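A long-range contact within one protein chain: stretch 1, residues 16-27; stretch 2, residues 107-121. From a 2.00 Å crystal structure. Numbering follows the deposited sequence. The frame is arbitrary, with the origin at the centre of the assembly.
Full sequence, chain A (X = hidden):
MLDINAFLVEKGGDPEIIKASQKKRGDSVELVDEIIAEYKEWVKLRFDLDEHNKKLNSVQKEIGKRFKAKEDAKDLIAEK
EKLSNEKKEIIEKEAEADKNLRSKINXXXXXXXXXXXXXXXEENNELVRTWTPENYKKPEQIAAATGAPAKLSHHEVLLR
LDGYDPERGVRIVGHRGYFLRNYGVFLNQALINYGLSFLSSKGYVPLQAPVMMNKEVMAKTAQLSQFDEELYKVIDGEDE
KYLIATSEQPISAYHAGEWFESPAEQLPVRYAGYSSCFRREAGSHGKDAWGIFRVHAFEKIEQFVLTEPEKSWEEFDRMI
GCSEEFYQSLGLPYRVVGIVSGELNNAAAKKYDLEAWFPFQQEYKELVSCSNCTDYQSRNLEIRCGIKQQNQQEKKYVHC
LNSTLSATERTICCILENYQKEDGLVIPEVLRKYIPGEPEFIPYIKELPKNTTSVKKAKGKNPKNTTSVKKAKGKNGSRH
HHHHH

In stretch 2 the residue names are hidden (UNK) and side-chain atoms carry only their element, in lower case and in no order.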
# COMPACT_ATOMS: atom_id res chain seq x y z
N GLU A 16 41.68 -8.63 -9.24
CA GLU A 16 42.33 -7.79 -8.24
C GLU A 16 41.46 -6.59 -7.89
O GLU A 16 41.31 -6.23 -6.72
CB GLU A 16 43.71 -7.29 -8.72
CG GLU A 16 44.68 -8.39 -9.19
CD GLU A 16 44.97 -9.42 -8.11
OE1 GLU A 16 44.75 -9.12 -6.92
OE2 GLU A 16 45.41 -10.54 -8.46
N ILE A 17 40.92 -5.95 -8.92
CA ILE A 17 40.01 -4.82 -8.77
C ILE A 17 38.82 -5.22 -7.90
O ILE A 17 38.35 -4.46 -7.05
CB ILE A 17 39.50 -4.37 -10.14
CG1 ILE A 17 40.64 -3.75 -10.95
CG2 ILE A 17 38.37 -3.37 -10.01
CD1 ILE A 17 40.27 -3.45 -12.39
N ILE A 18 38.32 -6.43 -8.13
CA ILE A 18 37.16 -6.90 -7.38
C ILE A 18 37.53 -7.13 -5.91
O ILE A 18 36.77 -6.77 -5.02
CB ILE A 18 36.54 -8.17 -8.00
CG1 ILE A 18 36.13 -7.91 -9.45
CG2 ILE A 18 35.33 -8.60 -7.19
CD1 ILE A 18 35.56 -9.14 -10.19
N LYS A 19 38.71 -7.70 -5.66
CA LYS A 19 39.17 -7.93 -4.29
C LYS A 19 39.35 -6.61 -3.55
O LYS A 19 39.00 -6.49 -2.38
CB LYS A 19 40.49 -8.70 -4.27
CG LYS A 19 40.40 -10.17 -4.68
CD LYS A 19 41.52 -10.96 -4.01
CE LYS A 19 41.66 -12.36 -4.59
NZ LYS A 19 42.52 -12.37 -5.80
N ALA A 20 39.94 -5.63 -4.23
CA ALA A 20 40.13 -4.31 -3.62
C ALA A 20 38.77 -3.73 -3.27
O ALA A 20 38.59 -3.13 -2.22
CB ALA A 20 40.88 -3.40 -4.57
N SER A 21 37.79 -3.92 -4.15
CA SER A 21 36.47 -3.37 -3.92
C SER A 21 35.85 -4.04 -2.71
O SER A 21 35.30 -3.37 -1.84
CB SER A 21 35.56 -3.57 -5.15
OG SER A 21 34.28 -3.03 -4.91
N GLN A 22 35.93 -5.37 -2.66
CA GLN A 22 35.39 -6.13 -1.53
C GLN A 22 35.97 -5.62 -0.21
O GLN A 22 35.27 -5.50 0.80
CB GLN A 22 35.68 -7.62 -1.69
CG GLN A 22 34.80 -8.30 -2.76
CD GLN A 22 33.32 -8.21 -2.44
OE1 GLN A 22 32.62 -7.32 -2.93
NE2 GLN A 22 32.84 -9.12 -1.61
N LYS A 23 37.27 -5.33 -0.23
CA LYS A 23 37.97 -4.85 0.95
C LYS A 23 37.42 -3.49 1.38
O LYS A 23 37.12 -3.28 2.55
CB LYS A 23 39.47 -4.75 0.65
CG LYS A 23 40.37 -4.92 1.85
CD LYS A 23 41.77 -5.30 1.39
CE LYS A 23 41.69 -6.41 0.34
NZ LYS A 23 43.01 -6.77 -0.25
N LYS A 24 37.28 -2.58 0.42
CA LYS A 24 36.68 -1.27 0.68
C LYS A 24 35.28 -1.40 1.28
O LYS A 24 34.88 -0.59 2.12
CB LYS A 24 36.60 -0.45 -0.60
CG LYS A 24 37.95 -0.07 -1.18
CD LYS A 24 37.77 0.90 -2.31
CE LYS A 24 39.06 1.11 -3.08
NZ LYS A 24 38.76 1.92 -4.30
N ARG A 25 34.54 -2.40 0.82
CA ARG A 25 33.16 -2.61 1.24
C ARG A 25 33.10 -3.18 2.66
O ARG A 25 32.06 -3.12 3.32
CB ARG A 25 32.44 -3.57 0.28
CG ARG A 25 31.94 -2.92 -1.01
CD ARG A 25 31.14 -3.90 -1.90
NE ARG A 25 30.64 -3.18 -3.07
CZ ARG A 25 29.57 -2.39 -3.03
NH1 ARG A 25 28.87 -2.26 -1.90
NH2 ARG A 25 29.20 -1.74 -4.12
N GLY A 26 34.21 -3.75 3.11
CA GLY A 26 34.23 -4.50 4.35
C GLY A 26 33.58 -5.86 4.15
O GLY A 26 33.09 -6.46 5.11
N ASP A 27 33.58 -6.35 2.91
CA ASP A 27 32.99 -7.65 2.60
C ASP A 27 34.05 -8.69 2.25
O ASP A 27 35.24 -8.38 2.13
CB ASP A 27 31.98 -7.53 1.44
CG ASP A 27 30.77 -6.69 1.80
OD1 ASP A 27 30.57 -6.41 3.00
OD2 ASP A 27 30.01 -6.33 0.88
N UNK A 107 26.76 -12.75 -4.36
CA UNK A 107 27.15 -12.17 -3.08
C UNK A 107 28.12 -10.99 -3.21
O UNK A 107 28.26 -10.19 -2.29
c UNK A 107 27.77 -13.23 -2.18
n UNK A 107 27.53 -16.66 -1.31
o UNK A 107 28.06 -15.00 0.11
c UNK A 107 26.88 -14.41 -1.88
c UNK A 107 27.54 -15.39 -0.94
N UNK A 108 28.79 -10.88 -4.36
CA UNK A 108 29.80 -9.84 -4.56
C UNK A 108 29.17 -8.50 -4.93
O UNK A 108 28.41 -8.40 -5.90
c UNK A 108 31.87 -9.15 -5.83
c UNK A 108 30.82 -10.24 -5.64
c UNK A 108 31.48 -11.57 -5.28
N UNK A 109 29.48 -7.47 -4.15
CA UNK A 109 28.99 -6.13 -4.42
C UNK A 109 29.58 -5.53 -5.68
O UNK A 109 30.61 -5.98 -6.18
N UNK A 110 28.90 -4.52 -6.21
CA UNK A 110 29.37 -3.81 -7.38
C UNK A 110 30.75 -3.19 -7.11
O UNK A 110 31.11 -2.93 -5.95
c UNK A 110 28.36 -2.71 -7.73
n UNK A 110 27.56 -1.37 -9.58
o UNK A 110 29.29 -2.75 -9.92
c UNK A 110 28.45 -2.27 -9.17
N UNK A 111 31.53 -2.96 -8.16
CA UNK A 111 32.86 -2.35 -8.00
C UNK A 111 32.74 -0.92 -7.51
O UNK A 111 32.16 -0.06 -8.18
c UNK A 111 34.14 -4.74 -8.92
c UNK A 111 33.64 -2.31 -9.32
c UNK A 111 35.03 -1.68 -9.10
c UNK A 111 33.76 -3.71 -9.92
N UNK A 112 33.28 -0.66 -6.32
CA UNK A 112 33.27 0.68 -5.78
C UNK A 112 34.10 1.64 -6.63
O UNK A 112 35.27 1.40 -6.91
c UNK A 112 33.78 0.72 -4.33
c UNK A 112 33.77 2.15 -3.83
c UNK A 112 32.92 -0.18 -3.46
N UNK A 113 33.46 2.74 -7.03
CA UNK A 113 34.10 3.73 -7.87
C UNK A 113 35.32 4.31 -7.16
O UNK A 113 35.30 4.57 -5.95
n UNK A 113 34.17 6.77 -11.14
c UNK A 113 33.09 4.82 -8.23
c UNK A 113 34.38 7.61 -10.15
c UNK A 113 33.67 5.59 -10.63
n UNK A 113 34.03 7.02 -9.02
c UNK A 113 33.57 5.75 -9.29
N UNK A 114 36.39 4.49 -7.92
CA UNK A 114 37.66 4.97 -7.36
C UNK A 114 37.57 6.29 -6.60
O UNK A 114 38.44 6.59 -5.78
o UNK A 114 40.31 3.62 -6.85
c UNK A 114 38.71 5.10 -8.47
c UNK A 114 39.22 3.76 -8.97
o UNK A 114 40.36 1.83 -8.14
c UNK A 114 40.02 3.02 -7.91
N UNK A 115 36.54 7.07 -6.87
CA UNK A 115 36.42 8.37 -6.22
C UNK A 115 35.80 8.27 -4.82
O UNK A 115 35.78 9.25 -4.09
c UNK A 115 35.60 9.33 -7.07
o UNK A 115 34.22 8.98 -7.03
N UNK A 116 35.29 7.10 -4.45
CA UNK A 116 34.64 6.91 -3.16
C UNK A 116 35.66 6.75 -2.02
O UNK A 116 36.62 6.00 -2.16
c UNK A 116 33.10 5.43 -1.78
c UNK A 116 32.53 5.91 -4.19
c UNK A 116 33.68 5.69 -3.17
N UNK A 117 35.45 7.46 -0.91
CA UNK A 117 36.31 7.33 0.26
C UNK A 117 36.28 5.91 0.82
O UNK A 117 35.21 5.36 1.05
c UNK A 117 36.67 8.02 2.68
c UNK A 117 35.90 8.32 1.38
c UNK A 117 36.14 9.74 0.93
N UNK A 118 37.46 5.33 1.03
CA UNK A 118 37.56 3.99 1.57
C UNK A 118 37.51 4.00 3.10
O UNK A 118 38.50 4.30 3.75
o UNK A 118 38.23 1.50 2.47
c UNK A 118 38.85 3.34 1.08
c UNK A 118 39.11 1.99 1.73
o UNK A 118 40.19 1.42 1.49
N UNK A 119 36.36 3.65 3.67
CA UNK A 119 36.21 3.65 5.12
C UNK A 119 34.93 2.96 5.55
O UNK A 119 33.98 2.86 4.79
o UNK A 119 36.01 5.10 7.06
c UNK A 119 36.18 5.09 5.65
N UNK A 120 34.92 2.48 6.79
CA UNK A 120 33.72 1.87 7.36
C UNK A 120 33.01 2.86 8.27
O UNK A 120 31.97 2.55 8.85
c UNK A 120 34.26 -0.93 6.15
n UNK A 120 34.92 -0.86 5.01
c UNK A 120 34.97 -0.35 7.37
o UNK A 120 33.14 -1.43 6.24
c UNK A 120 34.10 0.62 8.15
N UNK A 121 33.56 4.07 8.37
CA UNK A 121 33.08 5.06 9.33
C UNK A 121 32.52 6.29 8.62
O UNK A 121 33.26 7.04 7.99
o UNK A 121 32.62 6.82 11.40
c UNK A 121 34.23 5.46 10.26
c UNK A 121 33.78 6.36 11.40
o UNK A 121 34.61 6.60 12.31
O HOH W 1 32.83 -5.25 -4.74
O HOH W 2 30.16 -8.06 -1.46
O HOH W 3 37.16 4.03 -3.84
O HOH W 4 37.04 -0.07 -5.60

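Position 107 carries three side-chain carbons in line, the third bearing one oxygen and one nitrogen, and this side chain makes no contact with stretch 1: Gln 107. At 108 one carbon carries two others; one branch carbon lies 3.8 Å from Ile 18 CG2. This beta-branched trio is Val 108, and that branch atom is CG1. Position 109 has no side-chain atoms, hence Gly 109. An ideal CB here would fall 2.4 Å from Arg 25 NE, a clash, and Gly 109 N makes a weak hydrogen bond to Gln 22 OE1 (3.4 Å, 134°).

Position 110 has two carbons, the second with one oxygen and one nitrogen: Asn 110. Its backbone O accepts from both Arg 25 NE and Arg 25 NH2, each 2.9 Å away. Position 111 shows four carbons, forked at the first, one arm two carbons long: Ile 111. CD1 reaches 3.8 Å from Ile 18 CG1, and CG2 lies 3.9 Å from Ile 17 CG2. Position 112, one carbon carrying two, points toward the helix and is Val 112; its N donates to Ser 21 OG at 2.9 Å and 170°.

Position 113 has a five-membered ring of three carbons and two nitrogens beyond one carbon, pointing away: His 113. At 114, three carbons end in two oxygens, giving Glu 114, whose OE1 forms a salt bridge with Lys 24 NZ at 3.4 Å. Position 115, one carbon and one oxygen facing away, is Ser 115. Position 116, a carbon carrying two, is Val 116, closing a type I turn begun at His 113. The same fork at 117 points away: Val 117.

Position 118 has two carbons, the second with two oxygens: Asp 118, with OD1 3.6 Å from Lys 24 CA. Position 119, one carbon and one oxygen, is Ser 119. At 120, three carbons end in one oxygen and one nitrogen: Gln 120, whose NE2 donates weakly to Lys 24 O (2.9 Å, 128°). Position 121, two carbons and two oxygens, is Asp 121, out of reach.

The contact buries 767 Å² and joins a helix to an irregular segment. Arg 25 anchors it: Gly 109 CA covers one guanidinium face, Val 112 CG2 the opposite face, and Asn 110 O sits at the edge, near the plane, where it can accept two N-H groups. Water extends the polar network, one molecule accepting from Lys 24 NZ (2.9 Å) and donating to Val 112 O (2.6 Å). Gln 120 meets the helix's end, where Gly 26 has the positive phi of a Schellman motif.

Stretch 2 (107-121) QVGNIVHESVVDSQD
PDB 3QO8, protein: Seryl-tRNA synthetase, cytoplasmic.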